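Local atomic coordinates of Exo-beta-1,3-galactanase (Bifidobacterium bifidum, PDB entry 5FLW), a protein that probably releases galactose from the ends of beta-1,3-galactan chains, acting as an exo-type glycoside hydrolase of family 43. Residues A[36-41]-A[47-52]; A[73-78]-A[123-128]; A[99-102]-A[107-110]. One frame throughout, in Å; residues are numbered along the deposited sequence.

Contact 1 (A[36-41]-A[47-52]); sequences GENKVN and GVCCYT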
ATOM      1  N   GLY A  36      -3.014  -2.790   8.453  1.00 10.60           N
ATOM      2  CA  GLY A  36      -1.625  -3.202   8.446  1.00 11.83           C
ATOM      3  C   GLY A  36      -1.430  -4.686   8.704  1.00 11.71           C
ATOM      4  O   GLY A  36      -2.318  -5.384   9.215  1.00 10.25           O
ATOM      5  N   GLU A  37      -0.231  -5.173   8.325  1.00  9.52           N
ATOM      6  CA  GLU A  37       0.147  -6.558   8.615  1.00  8.06           C
ATOM      7  C   GLU A  37       0.464  -6.715  10.100  1.00  9.73           C
ATOM      8  O   GLU A  37       1.356  -6.048  10.614  1.00 11.27           O
ATOM      9  CB  GLU A  37       1.378  -6.933   7.792  1.00  9.49           C
ATOM     10  CG  GLU A  37       1.196  -6.772   6.286  1.00 10.01           C
ATOM     11  CD  GLU A  37       2.494  -6.892   5.488  1.00  8.88           C
ATOM     12  OE1 GLU A  37       3.538  -7.301   6.041  1.00 10.88           O
ATOM     13  OE2 GLU A  37       2.493  -6.505   4.293  1.00 12.46           O
ATOM     14  N   ASN A  38      -0.229  -7.627  10.793  1.00 10.23           N
ATOM     15  CA  ASN A  38       0.175  -7.989  12.150  1.00 10.59           C
ATOM     16  C   ASN A  38       1.411  -8.887  12.054  1.00 11.98           C
ATOM     17  O   ASN A  38       1.325 -10.011  11.534  1.00 11.62           O
ATOM     18  CB  ASN A  38      -0.954  -8.749  12.832  1.00 11.61           C
ATOM     19  CG  ASN A  38      -0.642  -9.074  14.288  1.00 13.78           C
ATOM     20  OD1 ASN A  38       0.239  -8.462  14.879  1.00 14.48           O
ATOM     21  ND2 ASN A  38      -1.373 -10.039  14.872  1.00 12.36           N
ATOM     22  N   LYS A  39       2.568  -8.412  12.549  1.00 10.21           N
ATOM     23  CA  LYS A  39       3.811  -9.171  12.415  1.00 12.49           C
ATOM     24  C   LYS A  39       4.495  -9.435  13.759  1.00  9.87           C
ATOM     25  O   LYS A  39       5.715  -9.657  13.793  1.00 12.07           O
ATOM     26  CB  LYS A  39       4.778  -8.539  11.397  1.00 10.98           C
ATOM     27  CG  LYS A  39       4.106  -8.087  10.113  1.00 13.11           C
ATOM     28  CD  LYS A  39       5.089  -7.685   8.993  1.00 10.50           C
ATOM     29  CE  LYS A  39       5.587  -8.907   8.223  1.00 10.53           C
ATOM     30  NZ  LYS A  39       4.458  -9.574   7.487  1.00 11.27           N
ATOM     31  N   VAL A  40       3.724  -9.448  14.859  0.55 11.34           N
ATOM     32  CA  VAL A  40       4.317  -9.551  16.198  0.55 12.21           C
ATOM     33  C   VAL A  40       5.155 -10.810  16.353  0.55 12.37           C
ATOM     34  O   VAL A  40       6.143 -10.817  17.099  0.55 16.29           O
ATOM     35  CB  VAL A  40       3.264  -9.456  17.319  0.55 13.70           C
ATOM     36  CG1 VAL A  40       2.735  -8.044  17.461  0.55 21.15           C
ATOM     37  CG2 VAL A  40       2.145 -10.470  17.091  0.55 11.28           C
ATOM     38  N   ASN A  41       4.783 -11.885  15.669  1.00 12.28           N
ATOM     39  CA  ASN A  41       5.483 -13.152  15.774  1.00 12.62           C
ATOM     40  C   ASN A  41       6.094 -13.602  14.444  1.00 15.18           C
ATOM     41  O   ASN A  41       6.204 -14.805  14.189  1.00 15.63           O
ATOM     42  CB  ASN A  41       4.565 -14.212  16.383  1.00 15.55           C
ATOM     43  CG  ASN A  41       4.212 -13.907  17.862  1.00 36.28           C
ATOM     44  OD1 ASN A  41       5.106 -13.722  18.702  1.00 46.49           O
ATOM     45  ND2 ASN A  41       2.913 -13.818  18.171  1.00 37.55           N
ATOM     46  N   GLY A  47      -3.155 -12.043  10.806  1.00 10.65           N
ATOM     47  CA  GLY A  47      -4.289 -11.139  10.770  1.00 12.27           C
ATOM     48  C   GLY A  47      -3.927  -9.764  10.222  1.00 10.80           C
ATOM     49  O   GLY A  47      -2.750  -9.403  10.045  1.00 10.73           O
ATOM     50  N   VAL A  48      -4.988  -9.002   9.944  1.00 10.45           N
ATOM     51  CA  VAL A  48      -4.897  -7.617   9.508  1.00 10.01           C
ATOM     52  C   VAL A  48      -5.378  -6.743  10.663  1.00 12.93           C
ATOM     53  O   VAL A  48      -6.501  -6.915  11.161  1.00 11.02           O
ATOM     54  CB  VAL A  48      -5.720  -7.361   8.238  1.00 10.76           C
ATOM     55  CG1 VAL A  48      -5.680  -5.867   7.875  1.00 11.07           C
ATOM     56  CG2 VAL A  48      -5.169  -8.213   7.079  1.00 11.25           C
ATOM     57  N   CYS A  49      -4.518  -5.808  11.073  1.00 11.95           N
ATOM     58  CA  CYS A  49      -4.806  -4.851  12.138  1.00 11.66           C
ATOM     59  C   CYS A  49      -5.370  -3.560  11.555  1.00 10.11           C
ATOM     60  O   CYS A  49      -4.847  -3.040  10.565  1.00 13.18           O
ATOM     61  CB  CYS A  49      -3.505  -4.515  12.876  1.00 12.17           C
ATOM     62  SG  CYS A  49      -2.848  -5.920  13.797  1.00 13.64           S
ATOM     63  N   CYS A  50      -6.380  -3.003  12.231  1.00 10.04           N
ATOM     64  CA  CYS A  50      -6.983  -1.735  11.835  1.00 11.12           C
ATOM     65  C   CYS A  50      -6.705  -0.670  12.892  1.00 12.11           C
ATOM     66  O   CYS A  50      -6.870  -0.929  14.093  1.00 13.06           O
ATOM     67  CB  CYS A  50      -8.500  -1.887  11.640  1.00 14.43           C
ATOM     68  SG  CYS A  50      -9.366  -0.376  11.214  1.00 14.40           S
ATOM     69  N   TYR A  51      -6.284   0.528  12.442  1.00 11.84           N
ATOM     70  CA  TYR A  51      -6.118   1.692  13.311  1.00 13.49           C
ATOM     71  C   TYR A  51      -6.778   2.909  12.672  1.00 13.19           C
ATOM     72  O   TYR A  51      -6.852   3.013  11.444  1.00 13.78           O
ATOM     73  CB  TYR A  51      -4.636   2.049  13.533  1.00 12.23           C
ATOM     74  CG  TYR A  51      -3.827   0.886  14.049  1.00 12.63           C
ATOM     75  CD1 TYR A  51      -3.238  -0.023  13.159  1.00 11.57           C
ATOM     76  CD2 TYR A  51      -3.683   0.658  15.427  1.00 13.04           C
ATOM     77  CE1 TYR A  51      -2.535  -1.129  13.616  1.00  9.94           C
ATOM     78  CE2 TYR A  51      -2.989  -0.454  15.892  1.00 11.94           C
ATOM     79  CZ  TYR A  51      -2.407  -1.323  14.976  1.00 10.15           C
ATOM     80  OH  TYR A  51      -1.707  -2.407  15.455  1.00 12.65           O
ATOM     81  N   THR A  52      -7.252   3.835  13.505  1.00 12.95           N
ATOM     82  CA  THR A  52      -7.773   5.102  13.004  1.00 13.81           C
ATOM     83  C   THR A  52      -6.978   6.283  13.554  1.00 13.92           C
ATOM     84  O   THR A  52      -6.367   6.214  14.632  1.00 14.49           O
ATOM     85  CB  THR A  52      -9.259   5.298  13.324  1.00 14.75           C
ATOM     86  OG1 THR A  52      -9.464   5.089  14.726  1.00 16.32           O
ATOM     87  CG2 THR A  52     -10.119   4.312  12.521  1.00 15.03           C
TER
HETATM   88  O   HOH W   1      -0.282 -10.774   9.511  1.00 12.29           O
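Gly36 and Cys49 form an antiparallel hydrogen-bonded pair in the beta hairpin of strands 31-37 and 48-53, the two inner strands of the first four-stranded blade of a five-bladed propeller, the fold of family 43 glycoside hydrolases. Gly36 N donates to Cys49 O at 2.8 Å, and Cys49 N returns a bond to Gly36 O at 2.9 Å. The Gly36 carbonyl oxygen also receives a CA-H...O contact from Val48 CA at 3.4 Å, while the CG1 methyl of Val48 lies nearby. Glu37 is the non-hydrogen-bonded partner of Val48, and both side chains leave the sheet on the face covered by Pro84 of strand 80-88, in the next blade. Past Glu37 the regular pairing stops, but Asn38 N still reaches Gly47 O at 3.2 Å, tilted 26° from the carbonyl plane. Beyond it a water joins the two chains, donating to Asn38 O at 2.7 Å and to Gly47 O at 2.9 Å. The Asn38 side chain turns to the face carrying Cys49, where its CB rests 3.5 Å from Cys49 SG. With CG opposite the main-chain nitrogen (chi1 -176°), the amide carbon also comes beside the sulfur; ND2 is tied to Gln46 O just before Gly47. Lys39 points away from strand 48-53 and folds back over its own segment to Glu37. That carboxylate is held at both oxygens, OE2 accepting from the backbone N of Arg83. On OE1, Lys39 NZ completes a buried salt bridge of 2.8 Å, arriving from the anti side and 32° out of the carboxylate plane.

Contact 2 (A[73-78]-A[123-128]); sequences SALAAD and FAFQTT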
ATOM      1  N   SER A  73      -7.106 -23.320   4.301  1.00 12.47           N
ATOM      2  CA  SER A  73      -7.452 -22.124   3.537  1.00  9.69           C
ATOM      3  C   SER A  73      -6.193 -21.333   3.190  1.00 13.07           C
ATOM      4  O   SER A  73      -5.109 -21.535   3.757  1.00 12.16           O
ATOM      5  CB  SER A  73      -8.419 -21.212   4.311  1.00 14.14           C
ATOM      6  OG  SER A  73      -7.780 -20.513   5.370  1.00 13.33           O
ATOM      7  N   ALA A  74      -6.368 -20.381   2.258  1.00 10.06           N
ATOM      8  CA  ALA A  74      -5.236 -19.587   1.781  1.00 12.19           C
ATOM      9  C   ALA A  74      -4.754 -18.550   2.797  1.00 10.21           C
ATOM     10  O   ALA A  74      -3.714 -17.917   2.569  1.00 12.39           O
ATOM     11  CB  ALA A  74      -5.580 -18.919   0.452  1.00  9.82           C
ATOM     12  N   LEU A  75      -5.470 -18.361   3.907  1.00 10.24           N
ATOM     13  CA  LEU A  75      -5.046 -17.458   4.975  1.00 10.00           C
ATOM     14  C   LEU A  75      -4.927 -18.186   6.313  1.00 10.44           C
ATOM     15  O   LEU A  75      -5.142 -17.586   7.378  1.00 11.02           O
ATOM     16  CB  LEU A  75      -5.965 -16.239   5.077  1.00 10.85           C
ATOM     17  CG  LEU A  75      -5.868 -15.215   3.922  1.00 11.52           C
ATOM     18  CD1 LEU A  75      -6.931 -14.121   4.034  1.00 10.04           C
ATOM     19  CD2 LEU A  75      -4.456 -14.619   3.810  1.00 12.66           C
ATOM     20  N   ALA A  76      -4.591 -19.482   6.271  1.00 11.75           N
ATOM     21  CA  ALA A  76      -4.286 -20.252   7.472  1.00 12.96           C
ATOM     22  C   ALA A  76      -2.969 -19.761   8.099  1.00 12.87           C
ATOM     23  O   ALA A  76      -2.207 -18.982   7.503  1.00 11.70           O
ATOM     24  CB  ALA A  76      -4.218 -21.753   7.149  1.00 11.82           C
ATOM     25  N   ALA A  77      -2.702 -20.243   9.324  1.00 12.23           N
ATOM     26  CA  ALA A  77      -1.555 -19.791  10.112  1.00 11.45           C
ATOM     27  C   ALA A  77      -0.223 -20.127   9.450  1.00 11.88           C
ATOM     28  O   ALA A  77       0.792 -19.527   9.800  1.00 13.55           O
ATOM     29  CB  ALA A  77      -1.592 -20.457  11.495  1.00 11.88           C
ATOM     30  N   ASP A  78      -0.202 -21.080   8.521  1.00 11.75           N
ATOM     31  CA  ASP A  78       1.019 -21.472   7.844  1.00 12.92           C
ATOM     32  C   ASP A  78       1.232 -20.720   6.541  1.00 13.33           C
ATOM     33  O   ASP A  78       2.273 -20.926   5.900  1.00 15.58           O
ATOM     34  CB  ASP A  78       1.011 -22.976   7.584  1.00 13.54           C
ATOM     35  CG  ASP A  78      -0.153 -23.397   6.699  1.00 16.36           C
ATOM     36  OD1 ASP A  78      -1.315 -23.196   7.105  1.00 24.17           O
ATOM     37  OD2 ASP A  78       0.091 -23.903   5.588  1.00 23.29           O
ATOM     38  N   PHE A 123     -14.119  -8.598   8.539  1.00 14.22           N
ATOM     39  CA  PHE A 123     -14.098  -8.941   7.121  1.00 12.77           C
ATOM     40  C   PHE A 123     -14.241 -10.457   6.975  1.00 15.36           C
ATOM     41  O   PHE A 123     -13.629 -11.235   7.720  1.00 17.04           O
ATOM     42  CB  PHE A 123     -12.814  -8.409   6.431  1.00 12.69           C
ATOM     43  CG  PHE A 123     -12.782  -6.887   6.261  1.00 10.75           C
ATOM     44  CD1 PHE A 123     -12.462  -6.051   7.324  1.00 12.79           C
ATOM     45  CD2 PHE A 123     -13.120  -6.301   5.050  1.00 12.64           C
ATOM     46  CE1 PHE A 123     -12.467  -4.657   7.172  1.00 11.75           C
ATOM     47  CE2 PHE A 123     -13.116  -4.907   4.890  1.00 14.46           C
ATOM     48  CZ  PHE A 123     -12.792  -4.089   5.959  1.00 12.85           C
ATOM     49  N   ALA A 124     -15.092 -10.876   6.040  1.00 13.97           N
ATOM     50  CA  ALA A 124     -15.311 -12.288   5.746  1.00 12.10           C
ATOM     51  C   ALA A 124     -14.511 -12.655   4.494  1.00 13.59           C
ATOM     52  O   ALA A 124     -14.719 -12.069   3.414  1.00 13.06           O
ATOM     53  CB  ALA A 124     -16.794 -12.558   5.529  1.00 13.15           C
ATOM     54  N   PHE A 125     -13.592 -13.607   4.642  1.00 11.40           N
ATOM     55  CA  PHE A 125     -12.741 -14.043   3.544  1.00 10.69           C
ATOM     56  C   PHE A 125     -13.552 -14.846   2.518  1.00 12.83           C
ATOM     57  O   PHE A 125     -14.175 -15.866   2.863  1.00 11.57           O
ATOM     58  CB  PHE A 125     -11.631 -14.908   4.127  1.00 11.82           C
ATOM     59  CG  PHE A 125     -10.652 -15.433   3.114  1.00 10.54           C
ATOM     60  CD1 PHE A 125     -10.230 -14.654   2.036  1.00  9.85           C
ATOM     61  CD2 PHE A 125     -10.097 -16.710   3.274  1.00 11.06           C
ATOM     62  CE1 PHE A 125      -9.283 -15.158   1.113  1.00 11.77           C
ATOM     63  CE2 PHE A 125      -9.148 -17.206   2.359  1.00  9.26           C
ATOM     64  CZ  PHE A 125      -8.748 -16.433   1.294  1.00  9.35           C
ATOM     65  N   GLN A 126     -13.479 -14.425   1.246  1.00 11.45           N
ATOM     66  CA  GLN A 126     -14.256 -15.042   0.168  1.00 11.10           C
ATOM     67  C   GLN A 126     -13.413 -15.814  -0.845  1.00 13.83           C
ATOM     68  O   GLN A 126     -13.438 -17.048  -0.844  1.00 15.86           O
ATOM     69  CB  GLN A 126     -15.194 -14.027  -0.499  1.00 10.15           C
ATOM     70  CG  GLN A 126     -16.193 -13.488   0.506  1.00 11.36           C
ATOM     71  CD  GLN A 126     -17.373 -12.763  -0.106  1.00 14.01           C
ATOM     72  OE1 GLN A 126     -17.289 -12.196  -1.189  1.00 13.71           O
ATOM     73  NE2 GLN A 126     -18.478 -12.743   0.631  1.00 17.52           N
ATOM     74  N   THR A 127     -12.652 -15.137  -1.695  1.00 10.67           N
ATOM     75  CA  THR A 127     -12.003 -15.776  -2.833  1.00 10.44           C
ATOM     76  C   THR A 127     -10.490 -15.532  -2.811  1.00 10.64           C
ATOM     77  O   THR A 127      -9.981 -14.610  -2.153  1.00 10.05           O
ATOM     78  CB  THR A 127     -12.531 -15.171  -4.173  1.00 13.01           C
ATOM     79  OG1 THR A 127     -12.367 -13.738  -4.146  1.00 10.52           O
ATOM     80  CG2 THR A 127     -14.003 -15.553  -4.459  1.00 10.17           C
ATOM     81  N   THR A 128      -9.764 -16.349  -3.579  1.00 10.59           N
ATOM     82  CA  THR A 128      -8.469 -15.933  -4.099  1.00  9.44           C
ATOM     83  C   THR A 128      -8.606 -15.885  -5.615  1.00 11.73           C
ATOM     84  O   THR A 128      -9.344 -16.686  -6.203  1.00 10.99           O
ATOM     85  CB  THR A 128      -7.266 -16.790  -3.666  1.00 10.91           C
ATOM     86  OG1 THR A 128      -7.352 -18.071  -4.294  1.00 11.28           O
ATOM     87  CG2 THR A 128      -7.211 -16.945  -2.165  1.00 11.15           C
TER
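Phe125 extends its ring from strand 124-129 onto Leu75 and Ala74, two residues of the type I turn from Ser73 to Ala76. Its CB starts toward the turn, and a fully extended first torsion (chi1 -180°) carries CG away from its own strand nitrogen to within 4.1 Å of Leu75 CD1. Further out, CD1 and CE1 of the ring also lie against that methyl, which sits almost exactly above the ring centre, 3.8 Å from the centroid and 7° off the normal: a CH-pi contact over the face. Over the same face, towards the outer end of the ring, Leu75 CG lies 4.1 Å from Phe125 CE2. This is where the outermost strand of the second propeller blade takes in the loop that enters the same blade from strand 60-66. A classic beta bulge, Gln126 and Thr127 both facing Val113, lets Phe125 and Thr128 project to the same side. At the tip of the ring, Phe125 CZ reaches Ala74 CB at 4.1 Å, near the ring plane, hence edge-on. The same Ala74 CB touches Thr128 CG2 at 3.7 Å, while Thr128 OG1 is hydrogen-bonded to Tyr108 OH.

Contact 3 (A[99-102]-A[107-110]); sequences IHAE and GYAH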
ATOM      1  N   ILE A  99      -5.734  -8.606  -0.414  1.00 11.30           N
ATOM      2  CA  ILE A  99      -4.512  -8.989   0.290  1.00 10.69           C
ATOM      3  C   ILE A  99      -3.667  -9.825  -0.654  1.00  9.67           C
ATOM      4  O   ILE A  99      -4.189 -10.543  -1.508  1.00 10.86           O
ATOM      5  CB  ILE A  99      -4.828  -9.707   1.639  1.00 11.37           C
ATOM      6  CG1 ILE A  99      -3.583  -9.809   2.534  1.00  9.85           C
ATOM      7  CG2 ILE A  99      -5.437 -11.070   1.409  1.00 11.04           C
ATOM      8  CD1 ILE A  99      -3.935 -10.130   3.930  1.00 11.38           C
ATOM      9  N   HIS A 100      -2.356  -9.702  -0.526  1.00  9.63           N
ATOM     10  CA  HIS A 100      -1.469 -10.601  -1.255  1.00 10.59           C
ATOM     11  C   HIS A 100      -1.458 -11.931  -0.492  1.00  9.39           C
ATOM     12  O   HIS A 100      -0.883 -12.016   0.604  1.00  9.84           O
ATOM     13  CB  HIS A 100      -0.076  -9.974  -1.404  1.00 10.04           C
ATOM     14  CG  HIS A 100       0.998 -10.929  -1.884  1.00 11.99           C
ATOM     15  ND1 HIS A 100       2.347 -10.641  -1.753  1.00 10.98           N
ATOM     16  CD2 HIS A 100       0.932 -12.144  -2.498  1.00 12.13           C
ATOM     17  CE1 HIS A 100       3.058 -11.642  -2.248  1.00 10.95           C
ATOM     18  NE2 HIS A 100       2.228 -12.567  -2.706  1.00 11.08           N
ATOM     19  N   ALA A 101      -2.143 -12.951  -1.043  1.00 10.07           N
ATOM     20  CA  ALA A 101      -2.143 -14.278  -0.447  1.00 10.01           C
ATOM     21  C   ALA A 101      -0.960 -15.056  -1.023  1.00 10.10           C
ATOM     22  O   ALA A 101      -0.808 -15.151  -2.250  1.00 10.07           O
ATOM     23  CB  ALA A 101      -3.465 -15.010  -0.728  1.00 11.09           C
ATOM     24  N   GLU A 102      -0.134 -15.611  -0.137  1.00 10.79           N
ATOM     25  CA  GLU A 102       1.146 -16.167  -0.543  1.00 10.48           C
ATOM     26  C   GLU A 102       1.409 -17.431   0.274  1.00 12.41           C
ATOM     27  O   GLU A 102       0.750 -17.669   1.286  1.00 11.40           O
ATOM     28  CB  GLU A 102       2.281 -15.134  -0.354  1.00 12.05           C
ATOM     29  CG  GLU A 102       3.573 -15.479  -1.088  1.00 10.00           C
ATOM     30  CD  GLU A 102       3.310 -15.867  -2.528  1.00 11.47           C
ATOM     31  OE1 GLU A 102       3.191 -14.964  -3.414  1.00 11.84           O
ATOM     32  OE2 GLU A 102       3.204 -17.079  -2.764  1.00 12.91           O
ATOM     33  N   GLY A 107       5.425 -19.381  -4.402  1.00 17.28           N
ATOM     34  CA  GLY A 107       4.898 -19.733  -5.699  1.00 15.48           C
ATOM     35  C   GLY A 107       3.428 -19.472  -5.909  1.00 15.20           C
ATOM     36  O   GLY A 107       2.945 -19.683  -7.027  1.00 17.76           O
ATOM     37  N   TYR A 108       2.688 -19.023  -4.891  1.00 11.22           N
ATOM     38  CA  TYR A 108       1.233 -18.924  -5.040  1.00 10.86           C
ATOM     39  C   TYR A 108       0.782 -17.631  -5.713  1.00 13.06           C
ATOM     40  O   TYR A 108      -0.002 -17.660  -6.678  1.00 12.39           O
ATOM     41  CB  TYR A 108       0.552 -19.095  -3.697  1.00 10.92           C
ATOM     42  CG  TYR A 108      -0.968 -19.235  -3.746  1.00 11.85           C
ATOM     43  CD1 TYR A 108      -1.577 -20.268  -4.480  1.00 13.16           C
ATOM     44  CD2 TYR A 108      -1.800 -18.375  -2.996  1.00 10.40           C
ATOM     45  CE1 TYR A 108      -2.982 -20.432  -4.478  1.00 12.59           C
ATOM     46  CE2 TYR A 108      -3.203 -18.529  -2.989  1.00 10.23           C
ATOM     47  CZ  TYR A 108      -3.778 -19.563  -3.738  1.00 12.18           C
ATOM     48  OH  TYR A 108      -5.151 -19.763  -3.761  1.00 13.37           O
ATOM     49  N   ALA A 109       1.196 -16.491  -5.155  1.00 10.41           N
ATOM     50  CA  ALA A 109       1.075 -15.195  -5.812  1.00 10.34           C
ATOM     51  C   ALA A 109      -0.372 -14.903  -6.263  1.00 11.04           C
ATOM     52  O   ALA A 109      -0.659 -14.693  -7.450  1.00 11.87           O
ATOM     53  CB  ALA A 109       2.087 -15.094  -6.955  1.00 11.43           C
ATOM     54  N   HIS A 110      -1.288 -14.856  -5.291  1.00  9.05           N
ATOM     55  CA  HIS A 110      -2.688 -14.536  -5.562  1.00  9.67           C
ATOM     56  C   HIS A 110      -3.106 -13.248  -4.846  1.00 10.35           C
ATOM     57  O   HIS A 110      -2.415 -12.745  -3.950  1.00 10.70           O
ATOM     58  CB  HIS A 110      -3.622 -15.640  -5.049  1.00  8.60           C
ATOM     59  CG  HIS A 110      -3.814 -16.790  -5.994  1.00  8.96           C
ATOM     60  ND1 HIS A 110      -2.760 -17.507  -6.519  1.00 11.18           N
ATOM     61  CD2 HIS A 110      -4.943 -17.389  -6.448  1.00 10.05           C
ATOM     62  CE1 HIS A 110      -3.233 -18.487  -7.275  1.00 13.09           C
ATOM     63  NE2 HIS A 110      -4.552 -18.424  -7.264  1.00 10.35           N
TER
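Glu102 OE2 takes two backbone N-H groups of the turn ahead of strand 110-116: Tyr108 N at 2.9 Å, on the syn lone pair, and Ala109 N at 3.2 Å, also from the syn side but 29° out of the carboxylate plane. Ala109 N makes a further, weak bond to Glu102 OE1. The CB of Glu102 starts away from the 107-110 segment, and the bend at chi2 (48°) brings the carboxylate back to it. His100 NE2 holds the other oxygen, donating to Glu102 OE1 at 2.7 Å from within the imidazole plane, and thereby limits rotation of the carboxylate. Arg137 NE forms a long, weak ion pair with the same OE1. Alongside, Ala101 and His110 form an antiparallel hydrogen-bonded pair, with Ala101 N to His110 O at 2.9 Å and His110 N to Ala101 O at 3.1 Å. The Tyr108 ring turns its edge to Ala101 O, and the imidazole of His110 covers one of its faces; His110 ND1 donates to Tyr108 O at 2.8 Å. Together these bonds close the beta hairpin joining strands 95-102 and 110-116, the two inner strands of one blade of the family 43 beta-propeller.

How the contacts relate
From the N terminus, contact 1 comes first, closing the short loop between strands 31-37 and 48-53 in the first blade. The chain then leaves strand 60-66, and contact 2 opens in the loop leading to strand 80-88, closing only at strand 124-129, after nearly the whole second blade. Contact 3 is nested inside that span and closes the hairpin loop between the inner strands of this blade. Contacts 2 and 3 meet directly where Ala74 CB packs on Tyr108 CE2 and Leu75 CD1 on Ile99 CG2. Contact 1 stands in series with both, yet Val48 CG2 packs on Ile99 CD1, linking the first blade to the second.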